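Local coordinates for protein transcriptional regulator containing CBS domains (Streptococcus pneumoniae, PDB 6UOF) that probably regulates transcription, with this tandem pair of CBS domains serving as its likely ligand-sensing part, at residues Y15-E20 / S36-I42; V48-V52 / V69-S73; M90-E96 / V111-M117; L3-Y9 / V77-I83. All coordinates share one frame; numbering follows the deposited sequence.

The four contacts run through a tandem CBS module. Interactions 1 and 2, centres about 9 Å apart, share one mixed sheet, where strand 39-42 lies between 18-19 and 48-52. Interaction 3 lies in the second CBS domain, and interaction 4 joins the N-terminal segment 3-9 to it; their centres are about 13 Å apart, with Val-111 touching Val-5 and Tyr-9. Interaction 1 reaches interaction 3 directly, Tyr-15 meeting Thr-112 and Arg-38 meeting Glu-96, although their centres are about 17 Å apart. A bound sodium ion lies about 4 Å from the side chain of Ser-36 and about 8 Å from that of Thr-112. Interactions 2 and 4 fall on opposite sides of the chain's centre.

Interaction 1: residues Y15-E20 / S36-I42; sequences YGFLRE and SSRFPVI
The Tyr-15 ring has the carbonyl oxygen of Arg-38 at its edge, and Tyr-15 OH donates to that Arg-38 O at 2.7 Å, within the carbonyl plane. Phe-39 in turn receives Tyr-15 O at its own ring edge; the two rings are inclined by 59°, with Tyr-15 CE2 3.7 Å from Phe-39 CD1. Next after Gly-16, Phe-17 lays CE2 over one face of the Arg-19 guanidinium and touches Ile-42 CD1. These groups flank the parallel strands 18-19 and 39-42 of a CBS-domain beta-alpha-beta unit, whose helix 24-34 packs against Phe-39. Leu-18 N bonds to Pro-40 O (3.0 Å), Ile-42 N to Leu-18 O (3.0 Å), and Glu-20 N to Ile-42 O (2.9 Å). Pro-40 has no N-H to offer here, and its CD packs 3.7 Å from Gly-16 O. Glycine suits position 16 because phi is 120° just after a helix and the Phe-39 ring lies close to its CA. Branched Val-41 fits the extended strand and sets CG1 against Glu-20 CB, while a Phe-17 chi1 of 68° turns its ring toward Ile-42. One water donates to Tyr-15 O (2.8 Å) and bonds Ser-36 OG (2.7 Å).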
loop_
_atom_site.group_PDB
_atom_site.type_symbol
_atom_site.label_atom_id
_atom_site.label_comp_id
_atom_site.label_asym_id
_atom_site.label_seq_id
_atom_site.Cartn_x
_atom_site.Cartn_y
_atom_site.Cartn_z
ATOM N N TYR A 15 -3.359 -8.743 -2.190
ATOM C CA TYR A 15 -3.778 -7.673 -1.252
ATOM C C TYR A 15 -4.660 -6.622 -1.932
ATOM O O TYR A 15 -5.676 -6.165 -1.347
ATOM C CB TYR A 15 -2.545 -7.004 -0.652
ATOM C CG TYR A 15 -2.928 -5.896 0.285
ATOM C CD1 TYR A 15 -3.284 -6.157 1.592
ATOM C CD2 TYR A 15 -2.998 -4.584 -0.163
ATOM C CE1 TYR A 15 -3.680 -5.145 2.448
ATOM C CE2 TYR A 15 -3.380 -3.555 0.689
ATOM C CZ TYR A 15 -3.724 -3.835 1.999
ATOM O OH TYR A 15 -4.119 -2.835 2.846
ATOM N N GLY A 16 -4.290 -6.249 -3.149
ATOM C CA GLY A 16 -5.002 -5.188 -3.883
ATOM C C GLY A 16 -4.100 -4.018 -4.221
ATOM O O GLY A 16 -3.198 -3.674 -3.445
ATOM N N PHE A 17 -4.385 -3.389 -5.346
ATOM C CA PHE A 17 -3.658 -2.162 -5.722
ATOM C C PHE A 17 -4.566 -1.369 -6.645
ATOM O O PHE A 17 -5.502 -1.923 -7.235
ATOM C CB PHE A 17 -2.326 -2.460 -6.415
ATOM C CG PHE A 17 -2.493 -3.073 -7.782
ATOM C CD1 PHE A 17 -2.735 -4.431 -7.944
ATOM C CD2 PHE A 17 -2.412 -2.278 -8.915
ATOM C CE1 PHE A 17 -2.911 -4.970 -9.208
ATOM C CE2 PHE A 17 -2.583 -2.820 -10.181
ATOM C CZ PHE A 17 -2.835 -4.164 -10.321
ATOM N N LEU A 18 -4.279 -0.075 -6.739
ATOM C CA LEU A 18 -5.011 0.793 -7.691
ATOM C C LEU A 18 -4.046 1.447 -8.669
ATOM O O LEU A 18 -2.856 1.530 -8.382
ATOM C CB LEU A 18 -5.787 1.855 -6.918
ATOM C CG LEU A 18 -7.085 1.313 -6.319
ATOM C CD1 LEU A 18 -7.449 2.003 -5.039
ATOM C CD2 LEU A 18 -8.227 1.357 -7.314
ATOM N N ARG A 19 -4.582 1.791 -9.827
ATOM C CA ARG A 19 -3.813 2.555 -10.835
ATOM C C ARG A 19 -4.192 4.026 -10.673
ATOM O O ARG A 19 -5.361 4.320 -10.284
ATOM C CB ARG A 19 -4.095 2.013 -12.233
ATOM C CG ARG A 19 -3.593 0.584 -12.398
ATOM C CD ARG A 19 -3.691 0.058 -13.823
ATOM N NE ARG A 19 -2.942 -1.202 -14.051
ATOM C CZ ARG A 19 -3.449 -2.423 -14.008
ATOM N NH1 ARG A 19 -2.653 -3.465 -14.164
ATOM N NH2 ARG A 19 -4.738 -2.612 -13.783
ATOM N N GLU A 20 -3.265 4.927 -10.976
ATOM C CA GLU A 20 -3.569 6.357 -10.718
ATOM C C GLU A 20 -4.710 6.820 -11.636
ATOM O O GLU A 20 -5.363 7.831 -11.288
ATOM C CB GLU A 20 -2.283 7.171 -10.748
ATOM C CG GLU A 20 -1.761 7.365 -12.130
ATOM C CD GLU A 20 -0.563 8.286 -12.291
ATOM O OE1 GLU A 20 -0.049 8.802 -11.290
ATOM O OE2 GLU A 20 -0.172 8.494 -13.431
ATOM N N SER A 36 -10.259 -4.518 2.675
ATOM C CA SER A 36 -9.104 -3.671 3.077
ATOM C C SER A 36 -9.407 -2.262 2.567
ATOM O O SER A 36 -10.174 -2.163 1.593
ATOM C CB SER A 36 -7.788 -4.169 2.532
ATOM O OG SER A 36 -7.422 -5.428 3.081
ATOM N N SER A 37 -8.788 -1.235 3.147
ATOM C CA SER A 37 -9.138 0.151 2.715
ATOM C C SER A 37 -7.916 1.021 2.410
ATOM O O SER A 37 -8.114 2.214 2.104
ATOM C CB SER A 37 -9.990 0.819 3.747
ATOM O OG SER A 37 -9.285 0.935 4.968
ATOM N N ARG A 38 -6.714 0.480 2.498
ATOM C CA ARG A 38 -5.493 1.269 2.222
ATOM C C ARG A 38 -4.707 0.530 1.147
ATOM O O ARG A 38 -4.300 -0.618 1.368
ATOM C CB ARG A 38 -4.691 1.501 3.495
ATOM C CG ARG A 38 -5.506 2.217 4.559
ATOM C CD ARG A 38 -4.714 2.663 5.762
ATOM N NE ARG A 38 -5.579 3.420 6.650
ATOM C CZ ARG A 38 -5.196 3.971 7.790
ATOM N NH1 ARG A 38 -3.942 3.867 8.194
ATOM N NH2 ARG A 38 -6.068 4.640 8.517
ATOM N N PHE A 39 -4.541 1.185 0.014
ATOM C CA PHE A 39 -3.874 0.504 -1.124
ATOM C C PHE A 39 -2.769 1.343 -1.733
ATOM O O PHE A 39 -2.879 2.576 -1.816
ATOM C CB PHE A 39 -4.863 0.202 -2.251
ATOM C CG PHE A 39 -6.010 -0.675 -1.832
ATOM C CD1 PHE A 39 -5.823 -2.035 -1.642
ATOM C CD2 PHE A 39 -7.268 -0.155 -1.597
ATOM C CE1 PHE A 39 -6.869 -2.843 -1.231
ATOM C CE2 PHE A 39 -8.314 -0.964 -1.204
ATOM C CZ PHE A 39 -8.114 -2.304 -1.014
ATOM N N PRO A 40 -1.682 0.701 -2.231
ATOM C CA PRO A 40 -0.684 1.425 -3.018
ATOM C C PRO A 40 -1.287 1.776 -4.378
ATOM O O PRO A 40 -2.128 1.064 -4.903
ATOM C CB PRO A 40 0.450 0.412 -3.179
ATOM C CG PRO A 40 -0.250 -0.947 -3.134
ATOM C CD PRO A 40 -1.391 -0.748 -2.149
ATOM N N VAL A 41 -0.787 2.872 -4.938
ATOM C CA VAL A 41 -1.212 3.349 -6.282
ATOM C C VAL A 41 -0.003 3.379 -7.212
ATOM O O VAL A 41 1.033 3.925 -6.822
ATOM C CB VAL A 41 -1.837 4.747 -6.193
ATOM C CG1 VAL A 41 -2.392 5.130 -7.546
ATOM C CG2 VAL A 41 -2.920 4.815 -5.125
ATOM N N ILE A 42 -0.178 2.812 -8.407
ATOM C CA ILE A 42 0.932 2.795 -9.400
ATOM C C ILE A 42 0.579 3.606 -10.644
ATOM O O ILE A 42 -0.586 3.723 -11.007
ATOM C CB ILE A 42 1.298 1.355 -9.801
ATOM C CG1 ILE A 42 0.122 0.608 -10.438
ATOM C CG2 ILE A 42 1.904 0.623 -8.623
ATOM C CD1 ILE A 42 0.480 -0.733 -11.063
HETATM O O HOH W 1 -6.648 -7.090 1.130
#

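Interaction 2: residues V48-V52 / V69-S73; sequences VVGVV and VMSRS
Selenomethionine Met-70 lies against strand 48-52, its CE 3.7 Å from Val-49 CG2 and its SE 4.0 Å from Gly-50 CA. With chi1 at 71° its CG sits between the backbone N and the carbonyl carbon, and the rest of the chain extends straight along the strand toward Val-49. A long, flexible, unbranched side chain suits this place, since it can follow the backbone of Gly-50 closely; glycine has no side chain to hold it off. The apolar patch continues at Val-52, whose CG2 faces Val-69 CG2 at 4.3 Å, and on the other side of the strand at Val-51, whose CG1 packs beside the side chain of Ser-73. Next comes the backbone. Val-51 and Ser-71 form an antiparallel hydrogen-bonded pair: Ser-71 N donates to Val-51 O (2.8 Å), nearly along the C=O axis, and Val-51 N returns a bond to Ser-71 O (3.1 Å) from above the carbonyl plane. At the polar edge a water donates to Val-49 O and accepts from Ser-73 N, joining the two backbones where the direct pairing has ended. In one of its two conformers, Ser-71 OG hydrogen-bonds Asp-56 OD2. Segment 69-73, of the second CBS domain, adds a single antiparallel bridge to the outermost strand 48-52 of the first domain's sheet, a direct backbone link between the two halves of a tandem CBS module.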
loop_
_atom_site.group_PDB
_atom_site.type_symbol
_atom_site.label_atom_id
_atom_site.label_comp_id
_atom_site.label_asym_id
_atom_site.label_seq_id
_atom_site.Cartn_x
_atom_site.Cartn_y
_atom_site.Cartn_z
ATOM N N VAL A 48 5.322 3.163 -7.773
ATOM C CA VAL A 48 4.403 3.628 -6.698
ATOM C C VAL A 48 4.430 5.160 -6.680
ATOM O O VAL A 48 5.513 5.737 -6.518
ATOM C CB VAL A 48 4.813 3.032 -5.348
ATOM C CG1 VAL A 48 3.986 3.611 -4.206
ATOM C CG2 VAL A 48 4.696 1.521 -5.375
ATOM N N VAL A 49 3.263 5.780 -6.830
ATOM C CA VAL A 49 3.165 7.270 -6.878
ATOM C C VAL A 49 2.372 7.807 -5.684
ATOM O O VAL A 49 2.292 9.035 -5.542
ATOM C CB VAL A 49 2.544 7.715 -8.209
ATOM C CG1 VAL A 49 3.505 7.488 -9.365
ATOM C CG2 VAL A 49 1.203 7.055 -8.483
ATOM N N GLY A 50 1.800 6.925 -4.871
ATOM C CA GLY A 50 1.021 7.364 -3.705
ATOM C C GLY A 50 0.323 6.187 -3.065
ATOM O O GLY A 50 0.530 5.028 -3.485
ATOM N N VAL A 51 -0.468 6.486 -2.047
ATOM C CA VAL A 51 -1.315 5.485 -1.369
ATOM C C VAL A 51 -2.712 6.091 -1.246
ATOM O O VAL A 51 -2.843 7.337 -1.166
ATOM C CB VAL A 51 -0.730 5.090 -0.002
ATOM C CG1 VAL A 51 0.572 4.308 -0.116
ATOM C CG2 VAL A 51 -0.562 6.285 0.923
ATOM N N VAL A 52 -3.727 5.258 -1.273
ATOM C CA VAL A 52 -5.118 5.765 -1.148
ATOM C C VAL A 52 -5.768 5.077 0.054
ATOM O O VAL A 52 -5.687 3.837 0.181
ATOM C CB VAL A 52 -5.920 5.626 -2.458
ATOM C CG1 VAL A 52 -6.003 4.198 -2.964
ATOM C CG2 VAL A 52 -7.305 6.234 -2.341
ATOM N N VAL A 69 -6.767 12.227 -5.585
ATOM C CA VAL A 69 -7.233 12.089 -4.169
ATOM C C VAL A 69 -6.186 11.385 -3.308
ATOM O O VAL A 69 -6.221 11.507 -2.094
ATOM C CB VAL A 69 -8.587 11.350 -4.049
ATOM C CG1 VAL A 69 -9.658 11.931 -4.956
ATOM C CG2 VAL A 69 -8.451 9.858 -4.309
HETATM N N MSE A 70 -5.232 10.671 -3.909
HETATM C CA MSE A 70 -4.289 9.867 -3.147
HETATM C C MSE A 70 -3.342 10.721 -2.304
HETATM O O MSE A 70 -3.071 11.882 -2.628
HETATM C CB MSE A 70 -3.480 8.978 -4.100
HETATM C CG MSE A 70 -2.504 9.740 -4.937
HETATM SE SE MSE A 70 -1.726 8.577 -6.310
HETATM C CE MSE A 70 -0.694 9.940 -7.261
ATOM N N SER A 71 -2.849 10.095 -1.226
ATOM C CA SER A 71 -1.879 10.643 -0.296
ATOM C C SER A 71 -0.456 10.388 -0.798
ATOM O O SER A 71 -0.271 9.555 -1.720
ATOM C CB SER A 71 -2.009 10.006 1.071
ATOM O OG SER A 71 -3.271 10.256 1.656
ATOM N N ARG A 72 0.515 11.057 -0.173
ATOM C CA ARG A 72 1.947 10.820 -0.469
ATOM C C ARG A 72 2.386 9.481 0.132
ATOM O O ARG A 72 1.920 9.111 1.237
ATOM C CB ARG A 72 2.823 11.920 0.136
ATOM C CG ARG A 72 2.558 13.342 -0.350
ATOM C CD ARG A 72 2.708 13.539 -1.846
ATOM N NE ARG A 72 1.560 13.040 -2.582
ATOM C CZ ARG A 72 1.535 12.782 -3.885
ATOM N NH1 ARG A 72 0.431 12.308 -4.437
ATOM N NH2 ARG A 72 2.615 12.961 -4.619
ATOM N N SER A 73 3.265 8.794 -0.587
ATOM C CA SER A 73 3.886 7.545 -0.090
ATOM C C SER A 73 5.370 7.838 0.151
ATOM O O SER A 73 6.112 8.002 -0.840
ATOM C CB SER A 73 3.698 6.434 -1.071
ATOM O OG SER A 73 4.177 5.210 -0.531
HETATM O O HOH W 2 3.769 9.825 -3.230
#

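Interaction 3: residues M90-E96 / V111-M117; sequences MIAEDFE and VTRRDVM
Arg-113 N donates to Glu-96 O (2.9 Å), approaching from 44° out of the carbonyl plane, and so ties the chain leaving helix 83-93 to the start of helix 113-118. Both helices belong to the second CBS domain; the first ends in a Schellman motif at Asp-94, and the second is N-capped by Thr-112, whose OG1 accepts from Asp-115 N. The extended side chain of Arg-113 (chi1 -175°) carries its guanidinium alongside the helix end. There NH1 donates to Phe-95 O (2.9 Å), which lies in the guanidinium plane, and to Met-90 O (3.1 Å), which it meets from well above the carbonyl plane. Met-90 O also accepts from Phe-95 N, so two donors grip it. A positive charge suits this helix C-terminus, where it probably offsets the dipole; Asp-94 OD1 adds a long salt bridge to NH1 (3.8 Å), well out of the guanidinium plane. Flexible selenomethionines fill the apolar side: a bend at chi3 (78°) lays Met-90 CE 3.5 Å from Arg-113 CA, and Met-117 CE touches Ile-91 CG1 (3.7 Å). A water completes the polar edge, donating to Ile-91 O and Asp-94 OD1 while accepting from Arg-113 NH2 (2.9 Å).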
loop_
_atom_site.group_PDB
_atom_site.type_symbol
_atom_site.label_atom_id
_atom_site.label_comp_id
_atom_site.label_asym_id
_atom_site.label_seq_id
_atom_site.Cartn_x
_atom_site.Cartn_y
_atom_site.Cartn_z
HETATM N N MSE A 90 6.120 1.537 11.941
HETATM C CA MSE A 90 4.676 1.393 11.879
HETATM C C MSE A 90 4.060 1.789 13.228
HETATM O O MSE A 90 2.992 2.400 13.262
HETATM C CB MSE A 90 4.307 -0.039 11.478
HETATM C CG MSE A 90 4.791 -0.434 10.087
HETATM SE SE MSE A 90 3.991 -2.113 9.437
HETATM C CE MSE A 90 2.201 -1.529 8.873
ATOM N N ILE A 91 4.735 1.448 14.333
ATOM C CA ILE A 91 4.222 1.806 15.654
ATOM C C ILE A 91 4.373 3.320 15.877
ATOM O O ILE A 91 3.377 3.976 16.290
ATOM C CB ILE A 91 4.936 0.988 16.749
ATOM C CG1 ILE A 91 4.490 -0.476 16.716
ATOM C CG2 ILE A 91 4.714 1.593 18.133
ATOM C CD1 ILE A 91 5.454 -1.426 17.369
ATOM N N ALA A 92 5.566 3.855 15.631
ATOM C CA ALA A 92 5.826 5.277 15.937
ATOM C C ALA A 92 4.939 6.191 15.091
ATOM O O ALA A 92 4.517 7.230 15.625
ATOM C CB ALA A 92 7.287 5.590 15.704
ATOM N N GLU A 93 4.663 5.827 13.829
ATOM C CA GLU A 93 3.941 6.705 12.857
ATOM C C GLU A 93 2.526 6.197 12.543
ATOM O O GLU A 93 1.864 6.790 11.683
ATOM C CB GLU A 93 4.822 6.875 11.619
ATOM C CG GLU A 93 6.154 7.533 11.951
ATOM C CD GLU A 93 7.141 7.688 10.804
ATOM O OE1 GLU A 93 6.728 7.594 9.643
ATOM O OE2 GLU A 93 8.332 7.887 11.087
ATOM N N ASP A 94 2.089 5.142 13.231
ATOM C CA ASP A 94 0.719 4.563 13.158
ATOM C C ASP A 94 0.361 4.174 11.719
ATOM O O ASP A 94 -0.646 4.646 11.179
ATOM C CB ASP A 94 -0.320 5.477 13.807
ATOM C CG ASP A 94 -1.570 4.718 14.219
ATOM O OD1 ASP A 94 -1.427 3.610 14.803
ATOM O OD2 ASP A 94 -2.669 5.221 13.950
ATOM N N PHE A 95 1.193 3.340 11.116
ATOM C CA PHE A 95 0.861 2.789 9.786
ATOM C C PHE A 95 0.091 1.473 9.926
ATOM O O PHE A 95 0.351 0.671 10.858
ATOM C CB PHE A 95 2.137 2.476 8.999
ATOM C CG PHE A 95 2.819 3.666 8.377
ATOM C CD1 PHE A 95 3.795 4.382 9.058
ATOM C CD2 PHE A 95 2.499 4.048 7.083
ATOM C CE1 PHE A 95 4.431 5.456 8.450
ATOM C CE2 PHE A 95 3.124 5.132 6.493
ATOM C CZ PHE A 95 4.079 5.837 7.183
ATOM N N GLU A 96 -0.763 1.211 8.944
ATOM C CA GLU A 96 -1.529 -0.060 8.831
ATOM C C GLU A 96 -0.953 -0.907 7.696
ATOM O O GLU A 96 -1.090 -2.122 7.693
ATOM C CB GLU A 96 -3.003 0.221 8.538
ATOM C CG GLU A 96 -3.771 0.839 9.695
ATOM C CD GLU A 96 -4.239 -0.144 10.756
ATOM O OE1 GLU A 96 -5.188 0.197 11.482
ATOM O OE2 GLU A 96 -3.680 -1.258 10.834
ATOM N N VAL A 111 3.224 -4.935 3.035
ATOM C CA VAL A 111 3.301 -5.608 4.364
ATOM C C VAL A 111 2.210 -4.966 5.223
ATOM O O VAL A 111 2.031 -3.729 5.170
ATOM C CB VAL A 111 4.676 -5.532 5.044
ATOM C CG1 VAL A 111 5.725 -6.244 4.239
ATOM C CG2 VAL A 111 5.113 -4.123 5.369
ATOM N N THR A 112 1.475 -5.799 5.945
ATOM C CA THR A 112 0.380 -5.277 6.797
ATOM C C THR A 112 0.822 -5.253 8.259
ATOM O O THR A 112 1.638 -6.096 8.681
ATOM C CB THR A 112 -0.907 -6.097 6.670
ATOM O OG1 THR A 112 -0.646 -7.349 7.313
ATOM C CG2 THR A 112 -1.376 -6.274 5.240
ATOM N N ARG A 113 0.221 -4.350 9.024
ATOM C CA ARG A 113 0.532 -4.194 10.463
ATOM C C ARG A 113 0.247 -5.504 11.209
ATOM O O ARG A 113 1.096 -5.933 12.007
ATOM C CB ARG A 113 -0.308 -3.052 11.044
ATOM C CG ARG A 113 0.018 -2.724 12.487
ATOM C CD ARG A 113 -0.990 -1.709 13.014
ATOM N NE ARG A 113 -0.619 -1.335 14.368
ATOM C CZ ARG A 113 0.118 -0.275 14.709
ATOM N NH1 ARG A 113 0.579 0.565 13.795
ATOM N NH2 ARG A 113 0.418 -0.069 15.979
ATOM N N ARG A 114 -0.900 -6.130 10.948
ATOM C CA ARG A 114 -1.238 -7.363 11.705
ATOM C C ARG A 114 -0.169 -8.437 11.461
ATOM O O ARG A 114 0.228 -9.110 12.417
ATOM C CB ARG A 114 -2.613 -7.894 11.293
ATOM C CG ARG A 114 -3.182 -8.915 12.264
ATOM C CD ARG A 114 -4.212 -9.868 11.684
ATOM N NE ARG A 114 -3.604 -11.097 11.173
ATOM C CZ ARG A 114 -3.187 -11.301 9.924
ATOM N NH1 ARG A 114 -3.305 -10.355 9.007
ATOM N NH2 ARG A 114 -2.656 -12.466 9.593
ATOM N N ASP A 115 0.286 -8.601 10.220
ATOM C CA ASP A 115 1.294 -9.661 9.975
ATOM C C ASP A 115 2.605 -9.312 10.677
ATOM O O ASP A 115 3.234 -10.211 11.239
ATOM C CB ASP A 115 1.495 -9.862 8.477
ATOM C CG ASP A 115 0.312 -10.505 7.780
ATOM O OD1 ASP A 115 -0.417 -11.270 8.450
ATOM O OD2 ASP A 115 0.149 -10.284 6.562
ATOM N N VAL A 116 2.997 -8.044 10.654
ATOM C CA VAL A 116 4.281 -7.635 11.281
ATOM C C VAL A 116 4.199 -7.829 12.793
ATOM O O VAL A 116 5.119 -8.361 13.404
ATOM C CB VAL A 116 4.619 -6.183 10.905
ATOM C CG1 VAL A 116 5.728 -5.617 11.778
ATOM C CG2 VAL A 116 4.969 -6.056 9.428
HETATM N N MSE A 117 3.062 -7.457 13.381
HETATM C CA MSE A 117 2.978 -7.538 14.832
HETATM C C MSE A 117 2.860 -8.988 15.303
HETATM O O MSE A 117 3.363 -9.333 16.372
HETATM C CB MSE A 117 1.786 -6.733 15.354
HETATM C CG MSE A 117 1.872 -5.241 15.110
HETATM SE SE MSE A 117 3.649 -4.427 15.441
HETATM C CE MSE A 117 3.720 -2.985 14.137
HETATM O O HOH W 3 0.951 2.726 16.202
#

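Interaction 4: residues L3-Y9 / V77-I83; sequences LTVEKLY and VGLSTNI
Val-5 and Ile-83 make the apolar centre, Val-5 CG2 lying 3.9 Å from Ile-83 CD1 and 3.8 Å from Val-77 CG2. Long Ile-83 serves two more neighbours: with CG1 anti to the carbonyl carbon (chi1 -72°), CD1 is carried to Leu-8 CD1 (3.7 Å), and CG1 lies beside Leu-3 CG. At the other end Leu-79 places CD2 over a face of the Tyr-9 ring, 4.0 Å from its centroid, in a CH-pi interaction, the branched leucine offering a methyl. Three backbone bonds fix the register: Ile-83 N to Leu-3 O (3.0 Å), almost straight at 176°, Val-5 N to Thr-81 O (2.9 Å), and Glu-6 N to Leu-79 O (3.0 Å), on a lone pair of that carbonyl. Through them the N-terminal segment, with its short helix about 5-8, joins the loop that leads into helix 83-93 of the second CBS domain, and strand 10-11 pairs with strand 107-112 there. The loop is shaped by a type I turn from Gly-78 to Thr-81, in which Thr-81 OG1 accepts from Gly-78 N. Beyond the turn, Asn-82 is the N-cap of helix 83-93: its OD1 accepts from Ala-84 N, and its ND2 bonds to the carboxylate of Asp-1.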
loop_
_atom_site.group_PDB
_atom_site.type_symbol
_atom_site.label_atom_id
_atom_site.label_comp_id
_atom_site.label_asym_id
_atom_site.label_seq_id
_atom_site.Cartn_x
_atom_site.Cartn_y
_atom_site.Cartn_z
ATOM N N LEU A 3 14.647 -12.057 10.097
ATOM C CA LEU A 3 13.250 -11.890 9.601
ATOM C C LEU A 3 13.156 -10.642 8.717
ATOM O O LEU A 3 13.320 -9.517 9.227
ATOM C CB LEU A 3 12.251 -11.847 10.759
ATOM C CG LEU A 3 10.786 -11.833 10.326
ATOM C CD1 LEU A 3 10.436 -13.060 9.500
ATOM C CD2 LEU A 3 9.865 -11.733 11.524
ATOM N N THR A 4 12.884 -10.860 7.428
ATOM C CA THR A 4 12.794 -9.764 6.434
ATOM C C THR A 4 11.383 -9.654 5.843
ATOM O O THR A 4 10.571 -10.567 6.019
ATOM C CB THR A 4 13.804 -10.013 5.311
ATOM O OG1 THR A 4 13.400 -11.249 4.728
ATOM C CG2 THR A 4 15.239 -10.090 5.786
ATOM N N VAL A 5 11.137 -8.553 5.130
ATOM C CA VAL A 5 9.856 -8.299 4.420
ATOM C C VAL A 5 9.516 -9.451 3.466
ATOM O O VAL A 5 8.341 -9.821 3.361
ATOM C CB VAL A 5 9.957 -6.950 3.692
ATOM C CG1 VAL A 5 8.865 -6.760 2.659
ATOM C CG2 VAL A 5 9.977 -5.799 4.697
ATOM N N GLU A 6 10.521 -9.998 2.788
ATOM C CA GLU A 6 10.273 -11.087 1.817
ATOM C C GLU A 6 9.418 -12.211 2.427
ATOM O O GLU A 6 8.547 -12.749 1.726
ATOM C CB GLU A 6 11.632 -11.619 1.361
ATOM C CG GLU A 6 11.558 -12.566 0.180
ATOM C CD GLU A 6 12.906 -12.944 -0.406
ATOM O OE1 GLU A 6 13.936 -12.789 0.288
ATOM O OE2 GLU A 6 12.922 -13.405 -1.559
ATOM N N LYS A 7 9.644 -12.530 3.695
ATOM C CA LYS A 7 8.971 -13.684 4.337
ATOM C C LYS A 7 7.503 -13.394 4.686
ATOM O O LYS A 7 6.740 -14.354 4.797
ATOM C CB LYS A 7 9.787 -14.096 5.568
ATOM C CG LYS A 7 11.236 -14.482 5.265
ATOM C CD LYS A 7 12.040 -14.976 6.451
ATOM C CE LYS A 7 13.487 -15.271 6.110
ATOM N NZ LYS A 7 14.242 -15.733 7.300
ATOM N N LEU A 8 7.129 -12.111 4.813
ATOM C CA LEU A 8 5.799 -11.678 5.333
ATOM C C LEU A 8 4.938 -10.921 4.324
ATOM O O LEU A 8 3.729 -10.798 4.579
ATOM C CB LEU A 8 6.040 -10.743 6.523
ATOM C CG LEU A 8 6.296 -11.415 7.864
ATOM C CD1 LEU A 8 6.729 -10.389 8.902
ATOM C CD2 LEU A 8 5.043 -12.129 8.324
ATOM N N TYR A 9 5.508 -10.472 3.214
ATOM C CA TYR A 9 4.734 -9.529 2.374
ATOM C C TYR A 9 3.651 -10.255 1.570
ATOM O O TYR A 9 3.701 -11.487 1.385
ATOM C CB TYR A 9 5.662 -8.686 1.492
ATOM C CG TYR A 9 5.971 -9.263 0.139
ATOM C CD1 TYR A 9 6.832 -10.338 0.001
ATOM C CD2 TYR A 9 5.407 -8.727 -1.012
ATOM C CE1 TYR A 9 7.122 -10.860 -1.248
ATOM C CE2 TYR A 9 5.669 -9.254 -2.261
ATOM C CZ TYR A 9 6.534 -10.322 -2.378
ATOM O OH TYR A 9 6.817 -10.834 -3.612
ATOM N N VAL A 77 9.399 -0.076 1.560
ATOM C CA VAL A 77 10.408 -1.090 1.970
ATOM C C VAL A 77 10.720 -2.010 0.787
ATOM O O VAL A 77 9.995 -1.976 -0.219
ATOM C CB VAL A 77 9.908 -1.884 3.193
ATOM C CG1 VAL A 77 9.654 -0.963 4.377
ATOM C CG2 VAL A 77 8.678 -2.706 2.857
ATOM N N GLY A 78 11.796 -2.779 0.935
ATOM C CA GLY A 78 12.205 -3.798 -0.045
ATOM C C GLY A 78 12.165 -5.184 0.568
ATOM O O GLY A 78 12.001 -5.300 1.804
ATOM N N LEU A 79 12.364 -6.201 -0.268
ATOM C CA LEU A 79 12.342 -7.612 0.203
ATOM C C LEU A 79 13.376 -7.841 1.315
ATOM O O LEU A 79 13.081 -8.643 2.223
ATOM C CB LEU A 79 12.594 -8.538 -0.995
ATOM C CG LEU A 79 11.512 -8.528 -2.074
ATOM C CD1 LEU A 79 11.882 -9.434 -3.236
ATOM C CD2 LEU A 79 10.154 -8.930 -1.522
ATOM N N SER A 80 14.556 -7.212 1.243
ATOM C CA SER A 80 15.626 -7.479 2.244
ATOM C C SER A 80 15.461 -6.631 3.507
ATOM O O SER A 80 16.260 -6.820 4.437
ATOM C CB SER A 80 16.992 -7.260 1.652
ATOM O OG SER A 80 17.210 -5.886 1.366
ATOM N N THR A 81 14.446 -5.763 3.569
ATOM C CA THR A 81 14.301 -4.877 4.754
ATOM C C THR A 81 13.990 -5.694 6.020
ATOM O O THR A 81 13.139 -6.615 5.952
ATOM C CB THR A 81 13.222 -3.819 4.505
ATOM O OG1 THR A 81 13.583 -3.076 3.338
ATOM C CG2 THR A 81 13.030 -2.892 5.685
ATOM N N ASN A 82 14.661 -5.352 7.128
ATOM C CA ASN A 82 14.485 -5.979 8.464
ATOM C C ASN A 82 13.084 -5.658 8.998
ATOM O O ASN A 82 12.724 -4.465 9.077
ATOM C CB ASN A 82 15.546 -5.492 9.457
ATOM C CG ASN A 82 15.582 -6.278 10.755
ATOM O OD1 ASN A 82 14.577 -6.845 11.200
ATOM N ND2 ASN A 82 16.732 -6.286 11.404
ATOM N N ILE A 83 12.329 -6.688 9.382
ATOM C CA ILE A 83 10.957 -6.491 9.935
ATOM C C ILE A 83 11.019 -5.687 11.242
ATOM O O ILE A 83 10.075 -4.909 11.475
ATOM C CB ILE A 83 10.245 -7.848 10.114
ATOM C CG1 ILE A 83 9.846 -8.440 8.763
ATOM C CG2 ILE A 83 9.044 -7.735 11.034
ATOM C CD1 ILE A 83 8.884 -7.584 7.971
#